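Local coordinates for protein enoyl-CoA hydratase (PDB 2PPY) that probably hydrates enoyl-CoA substrates as an enoyl-CoA hydratase of the crotonase-like family, a step of fatty acid beta-oxidation, at residues A[215-220]-A[235-240]. Sequence-based numbering, arbitrary orientation.
Sequences IKLAIM and GELQNL
Leu237 of helix 227-242 reaches across to helix 209-222 and sets its two methyls against two successive residues, Ala218 and Leu217. The interaction is wholly apolar. Branch CD1 does the tighter work: it lies 3.4 Å from Ala218 CA and equally 3.4 Å from Ala218 CB, so the methyl sits over both carbons about equally instead of meeting the alanine methyl alone. At this separation the pair CB–CD1 is closer than ordinary van der Waals contact, evidence of tight packing here. The other branch, CD2, is directed towards Leu217 and meets CD1 of that residue, methyl to methyl, at a looser 4.2 Å. In Leu237, CG lies anti to the carbonyl carbon (chi1 -76°), which carries the fork towards the partner helix; chi2 of 157° then sets how CD1 and CD2 divide between Ala218 and Leu217. The alpha carbons of Ala218 and Leu237 are 7.0 Å apart, a spacing consistent with the small alanine side chain at this position.

The two helices run in opposite senses, joined by a short connection, and form a helical hairpin near the C-terminal end of this crotonase-like chain. One hydrogen bond, from Asn214 ND2 to Leu237 O, links the same two helices, and Leu240 packs on Tyr210 and Asn214. Two neighbouring subunits close round the contact. Gln152 of the second subunit donates a hydrogen bond from NE2 to Ala218 O, and Glu236 of the third subunit packs on both Leu217 and Leu237, consistent with a role of this C-terminal helical region in subunit association, as in relatives.

With no hydrogen bond or charge pair between the segments 215-220 and 235-240, their mutual hold rests on shape and exclusion of water: Leu237 fitted against Ala218 and Leu217, with 125 Å² buried between the two segments.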
ATOM      1  N   ILE A 215       9.366   6.861 -19.213  1.00 22.44           N
ATOM      2  CA  ILE A 215       8.846   5.492 -19.153  1.00 20.05           C
ATOM      3  C   ILE A 215       9.506   4.750 -17.987  1.00 20.57           C
ATOM      4  O   ILE A 215       8.837   4.058 -17.212  1.00 17.03           O
ATOM      5  CB  ILE A 215       9.148   4.705 -20.454  1.00 17.37           C
ATOM      6  CG1 ILE A 215       8.244   5.192 -21.586  1.00 18.45           C
ATOM      7  CG2 ILE A 215       8.949   3.210 -20.221  1.00 15.72           C
ATOM      8  CD1 ILE A 215       8.586   4.589 -22.939  1.00 20.10           C
ATOM      9  N   LYS A 216      10.825   4.900 -17.880  1.00 15.14           N
ATOM     10  CA  LYS A 216      11.601   4.267 -16.822  1.00 15.50           C
ATOM     11  C   LYS A 216      11.124   4.748 -15.457  1.00 10.59           C
ATOM     12  O   LYS A 216      11.026   3.964 -14.522  1.00  9.40           O
ATOM     13  CB  LYS A 216      13.100   4.554 -17.020  1.00 16.50           C
ATOM     14  CG  LYS A 216      14.004   4.219 -15.828  1.00 16.19           C
ATOM     15  CD  LYS A 216      14.065   5.386 -14.841  1.00 17.21           C
ATOM     16  CE  LYS A 216      14.790   5.019 -13.554  1.00 14.29           C
ATOM     17  NZ  LYS A 216      16.234   4.722 -13.757  1.00 15.12           N
ATOM     18  N   LEU A 217      10.827   6.039 -15.342  1.00 12.64           N
ATOM     19  CA  LEU A 217      10.337   6.588 -14.084  1.00 13.08           C
ATOM     20  C   LEU A 217       8.940   6.049 -13.778  1.00 17.14           C
ATOM     21  O   LEU A 217       8.627   5.689 -12.643  1.00 15.63           O
ATOM     22  CB  LEU A 217      10.276   8.118 -14.153  1.00 12.07           C
ATOM     23  CG  LEU A 217      11.602   8.882 -14.208  1.00 14.78           C
ATOM     24  CD1 LEU A 217      11.320  10.364 -14.390  1.00 11.23           C
ATOM     25  CD2 LEU A 217      12.396   8.633 -12.929  1.00 11.33           C
ATOM     26  N   ALA A 218       8.100   6.005 -14.803  1.00 13.20           N
ATOM     27  CA  ALA A 218       6.737   5.523 -14.651  1.00 18.23           C
ATOM     28  C   ALA A 218       6.672   4.116 -14.073  1.00 15.10           C
ATOM     29  O   ALA A 218       5.893   3.843 -13.158  1.00 14.27           O
ATOM     30  CB  ALA A 218       6.020   5.564 -16.001  1.00 13.87           C
ATOM     31  N   ILE A 219       7.503   3.224 -14.597  1.00 15.10           N
ATOM     32  CA  ILE A 219       7.500   1.835 -14.151  1.00 15.23           C
ATOM     33  C   ILE A 219       8.207   1.563 -12.823  1.00 16.41           C
ATOM     34  O   ILE A 219       7.657   0.887 -11.956  1.00 18.38           O
ATOM     35  CB  ILE A 219       8.107   0.924 -15.235  1.00 21.81           C
ATOM     36  CG1 ILE A 219       7.280   1.034 -16.521  1.00 18.17           C
ATOM     37  CG2 ILE A 219       8.154  -0.523 -14.744  1.00 16.16           C
ATOM     38  CD1 ILE A 219       7.880   0.286 -17.697  1.00 21.92           C
HETATM   39  N   MSE A 220       9.414   2.088 -12.656  1.00 14.47           N
HETATM   40  CA  MSE A 220      10.162   1.843 -11.428  1.00 20.28           C
HETATM   41  C   MSE A 220       9.517   2.429 -10.173  1.00 17.51           C
HETATM   42  O   MSE A 220       9.575   1.827  -9.105  1.00 19.69           O
HETATM   43  CB  MSE A 220      11.598   2.355 -11.573  1.00 16.34           C
HETATM   44  CG  MSE A 220      12.385   1.662 -12.685  1.00 19.36           C
HETATM   45 SE   MSE A 220      12.233  -0.278 -12.620  1.00 30.34          SE
HETATM   46  CE  MSE A 220      12.808  -0.548 -10.787  1.00 19.42           C
ATOM     47  N   GLY A 235       0.042   9.194 -16.060  1.00 24.00           N
ATOM     48  CA  GLY A 235      -0.639  10.220 -16.832  1.00 19.86           C
ATOM     49  C   GLY A 235       0.048  11.569 -16.782  1.00 21.48           C
ATOM     50  O   GLY A 235      -0.012  12.328 -17.747  1.00 22.46           O
ATOM     51  N   GLU A 236       0.686  11.878 -15.656  1.00 20.70           N
ATOM     52  CA  GLU A 236       1.385  13.149 -15.517  1.00 19.43           C
ATOM     53  C   GLU A 236       2.682  13.095 -16.313  1.00 23.14           C
ATOM     54  O   GLU A 236       3.098  14.092 -16.910  1.00 17.85           O
ATOM     55  CB  GLU A 236       1.686  13.448 -14.045  1.00 25.84           C
ATOM     56  CG  GLU A 236       0.447  13.645 -13.183  1.00 28.71           C
ATOM     57  CD  GLU A 236      -0.601  14.536 -13.845  1.00 37.50           C
ATOM     58  OE1 GLU A 236      -0.248  15.639 -14.322  1.00 30.22           O
ATOM     59  OE2 GLU A 236      -1.783  14.129 -13.883  1.00 35.79           O
ATOM     60  N   LEU A 237       3.320  11.927 -16.320  1.00 18.96           N
ATOM     61  CA  LEU A 237       4.552  11.746 -17.071  1.00 22.70           C
ATOM     62  C   LEU A 237       4.219  11.867 -18.556  1.00 26.17           C
ATOM     63  O   LEU A 237       5.002  12.416 -19.336  1.00 24.89           O
ATOM     64  CB  LEU A 237       5.164  10.377 -16.769  1.00 17.98           C
ATOM     65  CG  LEU A 237       5.868  10.260 -15.413  1.00 23.11           C
ATOM     66  CD1 LEU A 237       5.927   8.808 -14.980  1.00 23.86           C
ATOM     67  CD2 LEU A 237       7.267  10.864 -15.504  1.00 19.55           C
ATOM     68  N   GLN A 238       3.047  11.360 -18.937  1.00 24.76           N
ATOM     69  CA  GLN A 238       2.595  11.432 -20.323  1.00 25.02           C
ATOM     70  C   GLN A 238       2.264  12.885 -20.667  1.00 24.62           C
ATOM     71  O   GLN A 238       2.490  13.332 -21.790  1.00 24.15           O
ATOM     72  CB  GLN A 238       1.353  10.565 -20.529  1.00 23.46           C
ATOM     73  CG  GLN A 238       0.792  10.591 -21.956  1.00 22.96           C
ATOM     74  CD  GLN A 238       1.557   9.694 -22.911  1.00 23.92           C
ATOM     75  OE1 GLN A 238       2.760   9.858 -23.109  1.00 22.97           O
ATOM     76  NE2 GLN A 238       0.856   8.737 -23.513  1.00 20.02           N
ATOM     77  N   ASN A 239       1.722  13.616 -19.698  1.00 21.61           N
ATOM     78  CA  ASN A 239       1.391  15.018 -19.920  1.00 25.13           C
ATOM     79  C   ASN A 239       2.668  15.756 -20.308  1.00 29.02           C
ATOM     80  O   ASN A 239       2.682  16.534 -21.257  1.00 27.33           O
ATOM     81  CB  ASN A 239       0.789  15.637 -18.656  1.00 19.92           C
ATOM     82  CG  ASN A 239      -0.699  15.358 -18.516  1.00 21.77           C
ATOM     83  OD1 ASN A 239      -1.264  15.480 -17.428  1.00 20.83           O
ATOM     84  ND2 ASN A 239      -1.343  14.996 -19.618  1.00 16.59           N
ATOM     85  N   LEU A 240       3.746  15.500 -19.574  1.00 25.67           N
ATOM     86  CA  LEU A 240       5.025  16.137 -19.861  1.00 26.60           C
ATOM     87  C   LEU A 240       5.486  15.791 -21.275  1.00 27.75           C
ATOM     88  O   LEU A 240       6.054  16.631 -21.973  1.00 25.94           O
ATOM     89  CB  LEU A 240       6.075  15.692 -18.839  1.00 21.23           C
ATOM     90  CG  LEU A 240       5.931  16.364 -17.474  1.00 15.64           C
ATOM     91  CD1 LEU A 240       6.609  15.545 -16.397  1.00 18.04           C
ATOM     92  CD2 LEU A 240       6.529  17.758 -17.558  1.00 14.96           C
TER